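Local coordinates for intimin (Escherichia coli, PDB 1F00), which acts as an outer-membrane adhesin of enteropathogenic strains, probably gripping its receptor Tir through the lectin-like tip of this C-terminal fragment, at residues K10-A15 and S169-T174; I145-A150 and T156-G161; S256-D259 and N264-N267. All blocks are in the same frame, centred on the assembly; numbering follows the deposited sequence.

Interaction 1: residues K10-A15 and S169-T174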
ATOM      1  N   LYS A  10      17.016  19.586  -9.406  1.00 21.88           N
ATOM      2  CA  LYS A  10      15.823  19.097  -8.708  1.00 22.84           C
ATOM      3  C   LYS A  10      15.876  19.583  -7.260  1.00 23.54           C
ATOM      4  O   LYS A  10      16.959  19.766  -6.708  1.00 23.29           O
ATOM      5  CB  LYS A  10      15.772  17.560  -8.724  1.00 22.57           C
ATOM      6  CG  LYS A  10      17.001  16.913  -8.111  1.00 23.72           C
ATOM      7  CD  LYS A  10      16.764  15.465  -7.669  1.00 26.15           C
ATOM      8  CE  LYS A  10      16.532  14.523  -8.824  1.00 24.29           C
ATOM      9  NZ  LYS A  10      16.409  13.110  -8.340  1.00 25.57           N
ATOM     10  N   THR A  11      14.714  19.773  -6.640  1.00 24.05           N
ATOM     11  CA  THR A  11      14.671  20.244  -5.257  1.00 23.44           C
ATOM     12  C   THR A  11      14.298  19.160  -4.247  1.00 23.75           C
ATOM     13  O   THR A  11      14.160  19.430  -3.051  1.00 22.55           O
ATOM     14  CB  THR A  11      13.691  21.419  -5.106  1.00 24.02           C
ATOM     15  OG1 THR A  11      12.366  20.984  -5.427  1.00 24.40           O
ATOM     16  CG2 THR A  11      14.084  22.549  -6.043  1.00 26.20           C
ATOM     17  N   THR A  12      14.135  17.932  -4.728  1.00 21.73           N
ATOM     18  CA  THR A  12      13.801  16.812  -3.861  1.00 23.81           C
ATOM     19  C   THR A  12      14.570  15.582  -4.328  1.00 22.52           C
ATOM     20  O   THR A  12      14.809  15.412  -5.524  1.00 22.59           O
ATOM     21  CB  THR A  12      12.286  16.511  -3.889  1.00 25.91           C
ATOM     22  OG1 THR A  12      11.566  17.625  -3.344  1.00 28.96           O
ATOM     23  CG2 THR A  12      11.973  15.289  -3.066  1.00 27.45           C
ATOM     24  N   ALA A  13      14.967  14.737  -3.382  1.00 22.04           N
ATOM     25  CA  ALA A  13      15.710  13.522  -3.699  1.00 21.74           C
ATOM     26  C   ALA A  13      15.584  12.509  -2.567  1.00 21.80           C
ATOM     27  O   ALA A  13      15.210  12.860  -1.445  1.00 21.65           O
ATOM     28  CB  ALA A  13      17.182  13.856  -3.943  1.00 21.46           C
ATOM     29  N   VAL A  14      15.906  11.254  -2.861  1.00 20.98           N
ATOM     30  CA  VAL A  14      15.824  10.194  -1.864  1.00 22.63           C
ATOM     31  C   VAL A  14      17.123  10.103  -1.064  1.00 23.04           C
ATOM     32  O   VAL A  14      18.217  10.177  -1.625  1.00 23.54           O
ATOM     33  CB  VAL A  14      15.552   8.825  -2.536  1.00 21.85           C
ATOM     34  CG1 VAL A  14      15.374   7.751  -1.474  1.00 23.69           C
ATOM     35  CG2 VAL A  14      14.325   8.914  -3.421  1.00 19.16           C
ATOM     36  N   ALA A  15      16.997   9.944   0.250  1.00 23.03           N
ATOM     37  CA  ALA A  15      18.165   9.845   1.122  1.00 24.19           C
ATOM     38  C   ALA A  15      18.733   8.426   1.136  1.00 24.56           C
ATOM     39  O   ALA A  15      18.817   7.789   2.191  1.00 23.94           O
ATOM     40  CB  ALA A  15      17.798  10.274   2.535  1.00 23.24           C
ATOM     41  N   SER A 169       4.251   9.349  -2.923  1.00 17.19           N
ATOM     42  CA  SER A 169       4.370  10.484  -2.014  1.00 19.09           C
ATOM     43  C   SER A 169       4.600  11.709  -2.889  1.00 19.52           C
ATOM     44  O   SER A 169       5.178  11.591  -3.972  1.00 23.21           O
ATOM     45  CB  SER A 169       5.538  10.263  -1.048  1.00 15.99           C
ATOM     46  OG  SER A 169       6.724   9.909  -1.742  1.00 16.35           O
ATOM     47  N   SER A 170       4.161  12.879  -2.431  1.00 21.10           N
ATOM     48  CA  SER A 170       4.300  14.088  -3.231  1.00 20.20           C
ATOM     49  C   SER A 170       5.719  14.594  -3.462  1.00 21.46           C
ATOM     50  O   SER A 170       5.911  15.569  -4.188  1.00 21.97           O
ATOM     51  CB  SER A 170       3.415  15.215  -2.669  1.00 22.09           C
ATOM     52  OG  SER A 170       3.720  15.509  -1.323  1.00 23.37           O
ATOM     53  N   ASP A 171       6.714  13.953  -2.854  1.00 20.62           N
ATOM     54  CA  ASP A 171       8.096  14.358  -3.090  1.00 20.62           C
ATOM     55  C   ASP A 171       8.567  13.550  -4.296  1.00 22.19           C
ATOM     56  O   ASP A 171       9.743  13.568  -4.658  1.00 23.62           O
ATOM     57  CB  ASP A 171       8.990  14.063  -1.880  1.00 20.48           C
ATOM     58  CG  ASP A 171       8.980  12.604  -1.492  1.00 20.16           C
ATOM     59  OD1 ASP A 171      10.053  11.962  -1.516  1.00 18.31           O
ATOM     60  OD2 ASP A 171       7.889  12.105  -1.165  1.00 20.45           O
ATOM     61  N   ASN A 172       7.620  12.832  -4.897  1.00 22.82           N
ATOM     62  CA  ASN A 172       7.857  12.022  -6.087  1.00 24.24           C
ATOM     63  C   ASN A 172       8.563  10.682  -5.889  1.00 22.76           C
ATOM     64  O   ASN A 172       9.694  10.483  -6.338  1.00 22.27           O
ATOM     65  CB  ASN A 172       8.613  12.847  -7.132  1.00 28.21           C
ATOM     66  CG  ASN A 172       8.843  12.087  -8.413  1.00 32.79           C
ATOM     67  OD1 ASN A 172       7.896  11.614  -9.042  1.00 35.74           O
ATOM     68  ND2 ASN A 172      10.109  11.961  -8.811  1.00 35.51           N
ATOM     69  N   GLN A 173       7.888   9.768  -5.205  1.00 20.52           N
ATOM     70  CA  GLN A 173       8.403   8.420  -4.983  1.00 17.47           C
ATOM     71  C   GLN A 173       7.228   7.469  -5.146  1.00 17.64           C
ATOM     72  O   GLN A 173       6.065   7.884  -5.062  1.00 15.58           O
ATOM     73  CB  GLN A 173       8.981   8.247  -3.572  1.00 18.71           C
ATOM     74  CG  GLN A 173      10.340   8.882  -3.343  1.00 18.05           C
ATOM     75  CD  GLN A 173      10.959   8.419  -2.037  1.00 19.76           C
ATOM     76  OE1 GLN A 173      11.373   7.267  -1.909  1.00 17.03           O
ATOM     77  NE2 GLN A 173      11.008   9.312  -1.052  1.00 20.31           N
ATOM     78  N   THR A 174       7.536   6.198  -5.372  1.00 15.55           N
ATOM     79  CA  THR A 174       6.513   5.177  -5.536  1.00 15.70           C
ATOM     80  C   THR A 174       6.945   3.878  -4.855  1.00 16.21           C
ATOM     81  O   THR A 174       8.096   3.451  -4.988  1.00 16.41           O
ATOM     82  CB  THR A 174       6.265   4.857  -7.034  1.00 16.65           C
ATOM     83  OG1 THR A 174       5.823   6.035  -7.721  1.00 16.64           O
ATOM     84  CG2 THR A 174       5.218   3.754  -7.172  1.00 14.57           C
TER
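Thr12 and Val14 of the first Ig-like domain touch Asp171 and Gln173 of the second. Thr12 brings its methyl to the contact. Its CG2 lies 3.2 Å from the backbone O of Asp171 and 3.4 Å from Asp171 CB. The two side chains cross at about a right angle. CG2 reaches over because it stands anti to the backbone N of Thr12, beside the carbonyl carbon. Val14, two residues on, also offers a methyl, here the branch beside its backbone N. Its CG2 sits over the flat face of the Gln173 amide, 3.7 Å from CD, and CG1 takes little part.

The surface these methyls meet is polar but already well tied. Gln173 NE2 donates to Asp171 OD1 at 2.9 Å. This bond is nearly straight (178°), lies in the amide plane and uses the syn lone pair of the carboxylate oxygen. The other oxygen, Asp171 OD2, accepts from Ser169 OG at 2.6 Å, well out of the carboxylate plane, and also from Asn133 N. Ser169, Asn172 and Gln173 form a G1 beta bulge, which shapes the turn that carries Asp171. The Gln173 amide also bonds to the chain between the two Ig-like domains: OE1 accepts from Leu97 N and NE2 donates to Thr95 O. This fixes the rotation of the amide and presents its face to Val14. The side chains of Thr12 and Asp171 also touch Phe94 of strand 91-94.

No hydrogen bond joins the two segments directly. The polar ends of Asp171 and Gln173 are bonded within their own segment and to Asn133, Thr95 and Leu97, while Thr12 and Val14 offer methyls. The chemistry implies a small van der Waals contact between consecutive domains, made against a preorganised polar surface.

Interaction 2: residues I145-A150 and T156-G161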
ATOM      1  N   ILE A 145     -10.232  -6.585  -8.760  1.00 15.97           N
ATOM      2  CA  ILE A 145      -9.682  -7.591  -7.858  1.00 16.20           C
ATOM      3  C   ILE A 145      -9.705  -7.028  -6.447  1.00 15.20           C
ATOM      4  O   ILE A 145     -10.225  -7.648  -5.526  1.00 15.61           O
ATOM      5  CB  ILE A 145      -8.228  -7.934  -8.242  1.00 16.19           C
ATOM      6  CG1 ILE A 145      -8.199  -8.570  -9.636  1.00 19.92           C
ATOM      7  CG2 ILE A 145      -7.602  -8.843  -7.193  1.00 14.79           C
ATOM      8  CD1 ILE A 145      -9.050  -9.815  -9.768  1.00 22.68           C
ATOM      9  N   ALA A 146      -9.138  -5.838  -6.295  1.00 15.42           N
ATOM     10  CA  ALA A 146      -9.094  -5.174  -5.005  1.00 16.32           C
ATOM     11  C   ALA A 146      -9.029  -3.673  -5.234  1.00 13.66           C
ATOM     12  O   ALA A 146      -8.286  -3.203  -6.098  1.00 14.68           O
ATOM     13  CB  ALA A 146      -7.870  -5.643  -4.213  1.00 16.67           C
ATOM     14  N   SER A 147      -9.820  -2.925  -4.472  1.00 14.81           N
ATOM     15  CA  SER A 147      -9.830  -1.473  -4.599  1.00 14.32           C
ATOM     16  C   SER A 147      -9.164  -0.873  -3.369  1.00 14.66           C
ATOM     17  O   SER A 147      -9.036  -1.540  -2.339  1.00 15.09           O
ATOM     18  CB  SER A 147     -11.269  -0.947  -4.735  1.00 16.22           C
ATOM     19  OG  SER A 147     -12.053  -1.244  -3.589  1.00 15.91           O
ATOM     20  N   VAL A 148      -8.720   0.374  -3.480  1.00 15.16           N
ATOM     21  CA  VAL A 148      -8.071   1.034  -2.356  1.00 14.15           C
ATOM     22  C   VAL A 148      -8.505   2.489  -2.235  1.00 16.96           C
ATOM     23  O   VAL A 148      -8.640   3.190  -3.239  1.00 18.57           O
ATOM     24  CB  VAL A 148      -6.532   0.987  -2.491  1.00 15.27           C
ATOM     25  CG1 VAL A 148      -6.080   1.796  -3.709  1.00 16.38           C
ATOM     26  CG2 VAL A 148      -5.885   1.525  -1.218  1.00 13.40           C
ATOM     27  N   ASP A 149      -8.742   2.931  -1.004  1.00 17.73           N
ATOM     28  CA  ASP A 149      -9.129   4.316  -0.754  1.00 18.01           C
ATOM     29  C   ASP A 149      -7.888   5.157  -1.040  1.00 18.20           C
ATOM     30  O   ASP A 149      -6.865   5.021  -0.363  1.00 17.08           O
ATOM     31  CB  ASP A 149      -9.576   4.485   0.702  1.00 18.26           C
ATOM     32  CG  ASP A 149     -10.022   5.903   1.017  1.00 22.69           C
ATOM     33  OD1 ASP A 149      -9.165   6.810   1.028  1.00 20.50           O
ATOM     34  OD2 ASP A 149     -11.232   6.109   1.252  1.00 25.87           O
ATOM     35  N   ALA A 150      -7.986   6.019  -2.050  1.00 19.40           N
ATOM     36  CA  ALA A 150      -6.869   6.858  -2.479  1.00 20.07           C
ATOM     37  C   ALA A 150      -6.154   7.638  -1.377  1.00 20.95           C
ATOM     38  O   ALA A 150      -4.956   7.912  -1.483  1.00 22.12           O
ATOM     39  CB  ALA A 150      -7.339   7.816  -3.571  1.00 21.06           C
ATOM     40  N   THR A 156      -9.970  -2.978  -0.109  1.00 15.78           N
ATOM     41  CA  THR A 156     -11.138  -3.840  -0.033  1.00 16.69           C
ATOM     42  C   THR A 156     -10.933  -4.952  -1.057  1.00 15.23           C
ATOM     43  O   THR A 156     -10.783  -4.688  -2.244  1.00 13.81           O
ATOM     44  CB  THR A 156     -12.436  -3.078  -0.362  1.00 16.65           C
ATOM     45  OG1 THR A 156     -12.624  -2.021   0.589  1.00 14.61           O
ATOM     46  CG2 THR A 156     -13.632  -4.017  -0.312  1.00 17.96           C
ATOM     47  N   LEU A 157     -10.906  -6.193  -0.585  1.00 15.93           N
ATOM     48  CA  LEU A 157     -10.718  -7.345  -1.463  1.00 15.11           C
ATOM     49  C   LEU A 157     -12.047  -7.702  -2.127  1.00 16.52           C
ATOM     50  O   LEU A 157     -13.059  -7.865  -1.448  1.00 15.83           O
ATOM     51  CB  LEU A 157     -10.185  -8.521  -0.644  1.00 13.75           C
ATOM     52  CG  LEU A 157      -8.865  -8.200   0.069  1.00 16.78           C
ATOM     53  CD1 LEU A 157      -8.452  -9.371   0.929  1.00 17.05           C
ATOM     54  CD2 LEU A 157      -7.778  -7.882  -0.959  1.00 16.34           C
ATOM     55  N   LYS A 158     -12.043  -7.844  -3.449  1.00 15.74           N
ATOM     56  CA  LYS A 158     -13.282  -8.122  -4.169  1.00 15.91           C
ATOM     57  C   LYS A 158     -13.383  -9.441  -4.934  1.00 16.62           C
ATOM     58  O   LYS A 158     -14.372 -10.164  -4.793  1.00 15.85           O
ATOM     59  CB  LYS A 158     -13.564  -6.957  -5.114  1.00 18.45           C
ATOM     60  CG  LYS A 158     -13.513  -5.618  -4.400  1.00 20.00           C
ATOM     61  CD  LYS A 158     -13.314  -4.460  -5.352  1.00 19.48           C
ATOM     62  CE  LYS A 158     -14.596  -4.018  -6.010  1.00 23.53           C
ATOM     63  NZ  LYS A 158     -14.351  -2.794  -6.846  1.00 23.00           N
ATOM     64  N   GLU A 159     -12.378  -9.759  -5.747  1.00 16.90           N
ATOM     65  CA  GLU A 159     -12.416 -10.997  -6.526  1.00 15.78           C
ATOM     66  C   GLU A 159     -11.068 -11.713  -6.542  1.00 17.22           C
ATOM     67  O   GLU A 159     -10.016 -11.092  -6.381  1.00 18.20           O
ATOM     68  CB  GLU A 159     -12.837 -10.698  -7.968  1.00 14.71           C
ATOM     69  CG  GLU A 159     -14.203 -10.024  -8.132  1.00 17.66           C
ATOM     70  CD  GLU A 159     -15.376 -10.950  -7.832  1.00 16.88           C
ATOM     71  OE1 GLU A 159     -15.182 -12.184  -7.781  1.00 19.21           O
ATOM     72  OE2 GLU A 159     -16.503 -10.439  -7.664  1.00 19.57           O
ATOM     73  N   LYS A 160     -11.108 -13.022  -6.760  1.00 18.30           N
ATOM     74  CA  LYS A 160      -9.891 -13.812  -6.803  1.00 18.49           C
ATOM     75  C   LYS A 160      -9.000 -13.390  -7.967  1.00 19.01           C
ATOM     76  O   LYS A 160      -9.421 -13.369  -9.122  1.00 17.21           O
ATOM     77  CB  LYS A 160     -10.227 -15.296  -6.917  1.00 19.50           C
ATOM     78  CG  LYS A 160     -11.028 -15.829  -5.742  1.00 22.65           C
ATOM     79  CD  LYS A 160     -11.321 -17.318  -5.888  1.00 24.73           C
ATOM     80  CE  LYS A 160     -10.054 -18.153  -5.855  1.00 26.11           C
ATOM     81  NZ  LYS A 160     -10.361 -19.606  -6.005  1.00 26.60           N
ATOM     82  N   GLY A 161      -7.761 -13.054  -7.647  1.00 18.91           N
ATOM     83  CA  GLY A 161      -6.824 -12.638  -8.669  1.00 18.77           C
ATOM     84  C   GLY A 161      -5.633 -11.977  -8.019  1.00 19.95           C
ATOM     85  O   GLY A 161      -5.570 -11.864  -6.797  1.00 17.49           O
TER
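Ile145 O takes two backbone N-H groups at once, from Lys158 N at 2.8 Å and from Glu159 N at 3.0 Å. The Lys158 bond comes in closer to the line of the C=O, at 151° against 127° for Glu159. Two successive residues facing one, with these bonds and backbone angles, fit a classic beta bulge. Further along, Ser147 and Thr156 form an antiparallel hydrogen-bonded pair. Ser147 N donates to Thr156 O at 3.0 Å, and Thr156 N donates to Ser147 O at 2.8 Å. Between this pair and the bulge, Ala146 and Leu157 form a non-hydrogen-bonded pair, where Ala146 CA adds a CA-H...O contact to Thr156 O.

The side chains pack outward from this frame. Ala146 CB meets Leu157 CD2 at 4.0 Å on the face that also carries Val155. On the other face Ser147 OG rests against Thr156 CB and the CD of Lys158. The Lys158 chain bends at chi3 (82°) and passes along Ser147, and its NZ ends on Pro143 O. Ile145 closes the bulged end. Its CG2 approaches Glu159 O at 3.4 Å, and its CD1 lies 3.6 Å from Lys160 O. Gly161 O, close to Ile145 CG2, is buried here without a polar partner.

The hairpin of strands 146-148 and 154-157 belongs to an antiparallel sheet of the second Ig-like domain. Strand 154-157 pairs on its other side with strand 124-130, where Thr156 OG1 bonds Gln124 NE2. Beyond the bulge the loop abuts the lectin-like domain before the chain goes on into strand 163-169: Glu159 and Lys160 touch Leu185 of strand 184-190, and Lys160 NZ donates to Lys282 O.

Interaction 3: residues S256-D259 and N264-N267; sequences STYD and NPLN
Thr257 and Leu266 pair in an antiparallel beta hairpin at the edge of a small sheet in the C-type lectin-like domain. Within 256-259 and 264-267 they form a hydrogen-bonded pair. Thr257 N donates to Leu266 O at 2.9 Å, and Leu266 N donates to Thr257 O at 3.0 Å. Each donor stands 34° out of the carbonyl plane of its acceptor. The side chains of the pair share one face and cross obliquely. Thr257 OG1 lies 3.5 Å from Leu266 CB. It sits between the backbone N and the carbonyl carbon (chi1 66°), which turns the hydroxyl to the neighbouring strand.

Tyr258 and Pro265 meet on the opposite face. They lie side by side and point the same way. Pro265 CB comes to the edge of the ring, near its plane, 4.1 Å from Tyr258 CD1. Pro265 CA also makes a CA-H...O contact with Thr257 O. The ring of Tyr258 goes on to pack on Leu217 and Phe221 of helix 214-224. At the far end Ser256 CB lies 3.1 Å from Leu266 O, and the Asn267 side chain closes over Ser256.

Toward the turn, water takes the place of direct bonds. One water joins Thr257 OG1 to Asn264 O, at 2.8 Å from that carbonyl. Another donates to both Asp259 OD1 and Asn264 OD1. Asp259 is also held from outside the two segments. Its OD1 bonds Thr238 OG1, and its OD2 accepts from Ile239 N, Val261 N and Lys262 N. The carboxylate therefore ties the hairpin turn to the chain entering strand 240-242. The hairpin, with Tyr258 packed on helix 214-224, is part of the sheet-and-helix core of the C-type lectin-like fold.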
ATOM      1  N   SER A 256     -25.710 -28.539   9.562  1.00 14.43           N
ATOM      2  CA  SER A 256     -25.065 -27.706  10.554  1.00 14.69           C
ATOM      3  C   SER A 256     -24.844 -26.336   9.939  1.00 15.31           C
ATOM      4  O   SER A 256     -25.009 -26.151   8.727  1.00 13.06           O
ATOM      5  CB  SER A 256     -23.728 -28.314  10.981  1.00 12.99           C
ATOM      6  OG  SER A 256     -23.944 -29.497  11.727  1.00 16.33           O
ATOM      7  N   THR A 257     -24.492 -25.375  10.786  1.00 14.80           N
ATOM      8  CA  THR A 257     -24.237 -24.015  10.337  1.00 14.62           C
ATOM      9  C   THR A 257     -23.105 -23.399  11.148  1.00 15.23           C
ATOM     10  O   THR A 257     -22.730 -23.899  12.219  1.00 16.73           O
ATOM     11  CB  THR A 257     -25.465 -23.101  10.539  1.00 15.37           C
ATOM     12  OG1 THR A 257     -25.712 -22.958  11.943  1.00 15.42           O
ATOM     13  CG2 THR A 257     -26.712 -23.677   9.853  1.00 11.35           C
ATOM     14  N   TYR A 258     -22.551 -22.319  10.614  1.00 13.37           N
ATOM     15  CA  TYR A 258     -21.514 -21.570  11.297  1.00 14.64           C
ATOM     16  C   TYR A 258     -21.897 -20.128  11.004  1.00 15.97           C
ATOM     17  O   TYR A 258     -22.375 -19.813   9.910  1.00 15.99           O
ATOM     18  CB  TYR A 258     -20.120 -21.872  10.747  1.00 17.46           C
ATOM     19  CG  TYR A 258     -19.031 -21.172  11.533  1.00 19.37           C
ATOM     20  CD1 TYR A 258     -18.534 -21.716  12.723  1.00 17.82           C
ATOM     21  CD2 TYR A 258     -18.516 -19.950  11.102  1.00 20.35           C
ATOM     22  CE1 TYR A 258     -17.548 -21.056  13.464  1.00 18.38           C
ATOM     23  CE2 TYR A 258     -17.534 -19.281  11.833  1.00 20.83           C
ATOM     24  CZ  TYR A 258     -17.052 -19.838  13.010  1.00 22.20           C
ATOM     25  OH  TYR A 258     -16.077 -19.171  13.718  1.00 21.56           O
ATOM     26  N   ASP A 259     -21.700 -19.257  11.984  1.00 14.20           N
ATOM     27  CA  ASP A 259     -22.075 -17.862  11.850  1.00 13.72           C
ATOM     28  C   ASP A 259     -20.829 -16.995  11.699  1.00 14.58           C
ATOM     29  O   ASP A 259     -20.014 -16.908  12.620  1.00 14.20           O
ATOM     30  CB  ASP A 259     -22.877 -17.467  13.097  1.00 14.96           C
ATOM     31  CG  ASP A 259     -23.643 -16.180  12.926  1.00 15.55           C
ATOM     32  OD1 ASP A 259     -24.808 -16.127  13.390  1.00 17.07           O
ATOM     33  OD2 ASP A 259     -23.089 -15.220  12.349  1.00 14.11           O
ATOM     34  N   ASN A 264     -20.603 -19.293  16.796  1.00 17.26           N
ATOM     35  CA  ASN A 264     -21.766 -20.112  17.149  1.00 17.95           C
ATOM     36  C   ASN A 264     -22.061 -21.332  16.259  1.00 16.12           C
ATOM     37  O   ASN A 264     -23.103 -21.387  15.605  1.00 16.00           O
ATOM     38  CB  ASN A 264     -22.992 -19.184  17.151  1.00 15.28           C
ATOM     39  CG  ASN A 264     -24.197 -19.769  17.872  1.00 19.05           C
ATOM     40  OD1 ASN A 264     -25.338 -19.510  17.483  1.00 18.60           O
ATOM     41  ND2 ASN A 264     -23.957 -20.529  18.933  1.00 15.13           N
ATOM     42  N   PRO A 265     -21.158 -22.322  16.216  1.00 16.60           N
ATOM     43  CA  PRO A 265     -21.485 -23.470  15.362  1.00 15.76           C
ATOM     44  C   PRO A 265     -22.706 -24.229  15.888  1.00 18.27           C
ATOM     45  O   PRO A 265     -22.757 -24.584  17.072  1.00 16.66           O
ATOM     46  CB  PRO A 265     -20.210 -24.308  15.405  1.00 15.47           C
ATOM     47  CG  PRO A 265     -19.621 -23.974  16.753  1.00 15.39           C
ATOM     48  CD  PRO A 265     -19.830 -22.478  16.833  1.00 13.56           C
ATOM     49  N   LEU A 266     -23.687 -24.459  15.014  1.00 17.23           N
ATOM     50  CA  LEU A 266     -24.911 -25.181  15.378  1.00 16.62           C
ATOM     51  C   LEU A 266     -25.112 -26.445  14.542  1.00 16.23           C
ATOM     52  O   LEU A 266     -24.569 -26.569  13.447  1.00 14.54           O
ATOM     53  CB  LEU A 266     -26.134 -24.283  15.194  1.00 16.01           C
ATOM     54  CG  LEU A 266     -26.119 -22.937  15.910  1.00 14.52           C
ATOM     55  CD1 LEU A 266     -27.416 -22.182  15.613  1.00 16.34           C
ATOM     56  CD2 LEU A 266     -25.944 -23.160  17.404  1.00 11.65           C
ATOM     57  N   ASN A 267     -25.910 -27.373  15.063  1.00 16.94           N
ATOM     58  CA  ASN A 267     -26.193 -28.620  14.361  1.00 16.69           C
ATOM     59  C   ASN A 267     -27.691 -28.939  14.444  1.00 17.47           C
ATOM     60  O   ASN A 267     -28.449 -28.246  15.132  1.00 17.27           O
ATOM     61  CB  ASN A 267     -25.399 -29.765  14.991  1.00 17.56           C
ATOM     62  CG  ASN A 267     -23.934 -29.422  15.189  1.00 19.73           C
ATOM     63  OD1 ASN A 267     -23.192 -29.227  14.227  1.00 15.99           O
ATOM     64  ND2 ASN A 267     -23.511 -29.345  16.449  1.00 19.40           N
TER
HETATM   65  O   HOH W   1     -24.563 -20.830  13.321  1.00 16.54           O
HETATM   66  O   HOH W   2     -25.832 -18.596  14.546  1.00 16.27           O

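In the fold
The three contacts follow the length of an elongated chain. Interactions 1 and 3 lie on opposite sides of its centre, about 53 Å apart between centres. Interaction 2 falls inside the loop that interaction 1 closes, and both use the second Ig-like domain, though on different strands. Interaction 3 belongs to the lectin-like domain. All three are partly buried; in interaction 3 the burial is uneven, with 256-259 buried and most of 264-267 exposed at a sheet edge. The chemistry follows the place. Both hairpins rest on backbone hydrogen bonds, and in interaction 3 two waters add bridges. The interdomain contact of interaction 1 relies on methyl packing.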